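Local coordinates for Melibiose/raffinose/stachyose-binding protein MelE (Bacillus subtilis subsp. subtilis str. 168, PDB 4R6H) that binds melibiose, raffinose and stachyose as the solute-binding component of the ABC transporter MelEDC-MsmX, which imports these sugars, at residues T34-S39 and L88-D93. Numbering follows the deposited sequence. Where two conformers were deposited one is given.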
ATOM      1  N   THR A  34     -10.462 -12.279  27.920  1.00 25.47           N
ATOM      2  CA  THR A  34      -9.641 -11.377  27.130  1.00 25.83           C
ATOM      3  C   THR A  34      -9.760 -11.761  25.664  1.00 25.10           C
ATOM      4  O   THR A  34      -9.578 -12.917  25.327  1.00 27.55           O
ATOM      5  CB  THR A  34      -8.176 -11.480  27.542  1.00 30.09           C
ATOM      6  OG1 THR A  34      -8.023 -10.924  28.864  1.00 36.20           O
ATOM      7  CG2 THR A  34      -7.297 -10.703  26.583  1.00 32.11           C
ATOM      8  N   LEU A  35     -10.016 -10.780  24.802  1.00 20.90           N
ATOM      9  CA  LEU A  35     -10.051 -10.996  23.335  1.00 20.33           C
ATOM     10  C   LEU A  35      -8.820 -10.251  22.819  1.00 20.68           C
ATOM     11  O   LEU A  35      -8.709  -9.031  22.988  1.00 20.73           O
ATOM     12  CB  LEU A  35     -11.330 -10.399  22.760  1.00 20.92           C
ATOM     13  CG  LEU A  35     -11.431 -10.458  21.209  1.00 22.04           C
ATOM     14  CD1 LEU A  35     -11.645 -11.874  20.741  1.00 24.92           C
ATOM     15  CD2 LEU A  35     -12.564  -9.581  20.718  1.00 22.56           C
ATOM     16  N   THR A  36      -7.850 -11.005  22.282  1.00 19.25           N
ATOM     17  CA  THR A  36      -6.593 -10.414  21.885  0.50 18.85           C
ATOM     18  C   THR A  36      -6.605 -10.078  20.402  1.00 19.80           C
ATOM     19  O   THR A  36      -6.984 -10.909  19.568  1.00 23.70           O
ATOM     20  CB  THR A  36      -5.408 -11.336  22.182  0.50 21.42           C
ATOM     21  OG1 THR A  36      -5.637 -12.619  21.593  0.50 24.30           O
ATOM     22  CG2 THR A  36      -5.214 -11.502  23.704  0.50 16.95           C
ATOM     23  N   ILE A  37      -6.206  -8.848  20.111  1.00 17.77           N
ATOM     24  CA  ILE A  37      -6.225  -8.330  18.731  1.00 17.26           C
ATOM     25  C   ILE A  37      -4.865  -7.713  18.411  1.00 19.02           C
ATOM     26  O   ILE A  37      -4.355  -6.862  19.173  1.00 23.59           O
ATOM     27  CB  ILE A  37      -7.268  -7.223  18.560  1.00 18.33           C
ATOM     28  CG1 ILE A  37      -8.620  -7.691  19.074  1.00 22.40           C
ATOM     29  CG2 ILE A  37      -7.327  -6.741  17.092  1.00 19.20           C
ATOM     30  CD1 ILE A  37      -9.776  -6.753  18.808  1.00 21.14           C
ATOM     31  N   TYR A  38      -4.251  -8.155  17.310  1.00 17.80           N
ATOM     32  CA  TYR A  38      -2.997  -7.564  16.828  1.00 19.76           C
ATOM     33  C   TYR A  38      -3.295  -6.708  15.593  1.00 18.70           C
ATOM     34  O   TYR A  38      -4.090  -7.124  14.728  1.00 18.16           O
ATOM     35  CB  TYR A  38      -1.998  -8.646  16.399  1.00 18.99           C
ATOM     36  CG  TYR A  38      -1.011  -9.164  17.428  1.00 25.05           C
ATOM     37  CD1 TYR A  38      -1.343  -9.282  18.764  1.00 23.96           C
ATOM     38  CD2 TYR A  38       0.255  -9.581  16.999  1.00 30.70           C
ATOM     39  CE1 TYR A  38      -0.407  -9.775  19.689  1.00 35.23           C
ATOM     40  CE2 TYR A  38       1.196 -10.059  17.896  1.00 35.24           C
ATOM     41  CZ  TYR A  38       0.862 -10.164  19.228  1.00 31.82           C
ATOM     42  OH  TYR A  38       1.823 -10.659  20.089  1.00 52.64           O
ATOM     43  N   SER A  39      -2.597  -5.575  15.490  1.00 17.98           N
ATOM     44  CA  SER A  39      -2.788  -4.595  14.445  1.00 16.48           C
ATOM     45  C   SER A  39      -1.460  -4.001  13.978  1.00 17.35           C
ATOM     46  O   SER A  39      -0.608  -3.700  14.845  1.00 18.17           O
ATOM     47  CB  SER A  39      -3.729  -3.481  14.926  1.00 17.65           C
ATOM     48  OG  SER A  39      -3.826  -2.429  13.947  1.00 18.37           O
ATOM     49  N   LEU A  88      -1.806 -18.094  18.155  1.00 23.47           N
ATOM     50  CA  LEU A  88      -2.114 -16.840  17.519  1.00 22.04           C
ATOM     51  C   LEU A  88      -2.998 -15.973  18.386  1.00 21.30           C
ATOM     52  O   LEU A  88      -3.713 -16.454  19.226  1.00 23.29           O
ATOM     53  CB  LEU A  88      -2.763 -17.055  16.161  1.00 22.58           C
ATOM     54  CG  LEU A  88      -1.822 -17.463  15.018  1.00 26.42           C
ATOM     55  CD1 LEU A  88      -1.390 -18.929  15.144  1.00 32.82           C
ATOM     56  CD2 LEU A  88      -2.466 -17.201  13.680  1.00 26.29           C
ATOM     57  N   PRO A  89      -2.952 -14.662  18.149  1.00 20.15           N
ATOM     58  CA  PRO A  89      -3.975 -13.839  18.729  1.00 21.66           C
ATOM     59  C   PRO A  89      -5.332 -14.256  18.186  1.00 18.04           C
ATOM     60  O   PRO A  89      -5.431 -14.863  17.117  1.00 20.69           O
ATOM     61  CB  PRO A  89      -3.622 -12.436  18.202  1.00 21.53           C
ATOM     62  CG  PRO A  89      -2.265 -12.550  17.594  1.00 21.41           C
ATOM     63  CD  PRO A  89      -2.202 -13.936  17.112  1.00 21.91           C
ATOM     64  N   ASP A  90      -6.389 -13.873  18.892  1.00 18.19           N
ATOM     65  CA  ASP A  90      -7.750 -14.213  18.434  1.00 20.02           C
ATOM     66  C   ASP A  90      -8.061 -13.539  17.088  1.00 18.44           C
ATOM     67  O   ASP A  90      -8.640 -14.128  16.197  1.00 18.13           O
ATOM     68  CB  ASP A  90      -8.788 -13.833  19.474  1.00 19.51           C
ATOM     69  CG  ASP A  90      -8.523 -14.496  20.838  1.00 22.96           C
ATOM     70  OD1 ASP A  90      -8.298 -15.732  20.853  1.00 22.46           O
ATOM     71  OD2 ASP A  90      -8.479 -13.749  21.844  1.00 24.09           O
ATOM     72  N   LEU A  91      -7.613 -12.305  16.991  1.00 17.75           N
ATOM     73  CA  LEU A  91      -7.766 -11.517  15.761  1.00 18.87           C
ATOM     74  C   LEU A  91      -6.412 -10.908  15.429  1.00 16.81           C
ATOM     75  O   LEU A  91      -5.707 -10.420  16.329  1.00 17.68           O
ATOM     76  CB  LEU A  91      -8.773 -10.404  15.974  1.00 17.45           C
ATOM     77  CG  LEU A  91     -10.243 -10.804  16.069  1.00 16.63           C
ATOM     78  CD1 LEU A  91     -11.087  -9.719  16.738  1.00 20.36           C
ATOM     79  CD2 LEU A  91     -10.803 -11.147  14.705  1.00 18.26           C
ATOM     80  N   PHE A  92      -6.090 -10.878  14.152  1.00 16.89           N
ATOM     81  CA  PHE A  92      -4.806 -10.333  13.724  1.00 17.27           C
ATOM     82  C   PHE A  92      -4.929  -9.695  12.340  1.00 16.44           C
ATOM     83  O   PHE A  92      -5.807  -9.979  11.568  1.00 17.59           O
ATOM     84  CB  PHE A  92      -3.705 -11.398  13.781  1.00 17.55           C
ATOM     85  CG  PHE A  92      -4.022 -12.638  13.026  1.00 18.86           C
ATOM     86  CD1 PHE A  92      -4.721 -13.685  13.633  1.00 18.19           C
ATOM     87  CD2 PHE A  92      -3.673 -12.764  11.702  1.00 20.74           C
ATOM     88  CE1 PHE A  92      -5.046 -14.811  12.897  1.00 17.22           C
ATOM     89  CE2 PHE A  92      -3.977 -13.911  10.984  1.00 20.35           C
ATOM     90  CZ  PHE A  92      -4.671 -14.921  11.585  1.00 20.28           C
ATOM     91  N   ASP A  93      -3.975  -8.829  12.053  1.00 17.25           N
ATOM     92  CA  ASP A  93      -3.915  -8.080  10.793  1.00 17.27           C
ATOM     93  C   ASP A  93      -3.050  -8.842   9.795  1.00 17.22           C
ATOM     94  O   ASP A  93      -1.873  -9.195  10.083  1.00 18.58           O
ATOM     95  CB  ASP A  93      -3.324  -6.732  11.140  1.00 17.44           C
ATOM     96  CG  ASP A  93      -3.389  -5.678  10.011  1.00 17.85           C
ATOM     97  OD1 ASP A  93      -3.716  -6.014   8.863  1.00 17.67           O
ATOM     98  OD2 ASP A  93      -3.057  -4.490  10.355  1.00 18.63           O
TER
HETATM   99  O   HOH W   1      -7.107 -14.269  24.081  1.00 36.98           O
HETATM  100  O   HOH W   2      -5.172  -3.452  11.895  1.00 18.16           O
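Thr36 and Asp90 are joined by three hydrogen bonds, two from backbone N-H groups to side-chain oxygens and a weak one between side chains. The amide N of Thr36 reaches Asp90 OD2 at 2.8 Å, almost straight (173° at the hydrogen), meeting the anti side of the carboxylate somewhat out of its plane. In the conformer given, Thr36 OG1 lies between the backbone N and the carbonyl carbon (chi1 54°), which brings it within 3.1 Å of Asp90 N, whose N-H it accepts, while it donates the weak bond to OD2. Water 1 bridges OD2 to Thr34 O, and OD1 is held by Ser317. With an alanine here instead of Asp90, the N-H of Thr36 is likely to lose its carboxylate acceptor, and Ser317 its bond to OD1.

Backbone bonds then take over in parallel register: Leu91 N to Thr36 O at 3.0 Å and Tyr38 N to Leu91 O at 2.9 Å, straddling Ile37. Further along, water 2 links Ser39 OG to Asp93 OD2, two atoms that also bond to Met41 N and Thr40 respectively.

Apolar contacts line both faces. Pro89 CG sits over one face of the Tyr38 ring, 3.7 Å from its centroid and 17° off the normal, a CH-pi contact, while Tyr38 OH bonds to Arg82. Ile37 and Leu91 run side by side, their CD1 atoms 3.8 Å apart, against Phe326 of helix 320-331.

Strand 91-92 thus joins 33-38 through one parallel bridge, Ile37 opposite Leu91. From 64-69, on the other edge of 33-38, the chain returns through helix 75-84 as 91-92: a beta-alpha-beta crossover, as in the alpha/beta lobes of periplasmic-type solute-binding proteins.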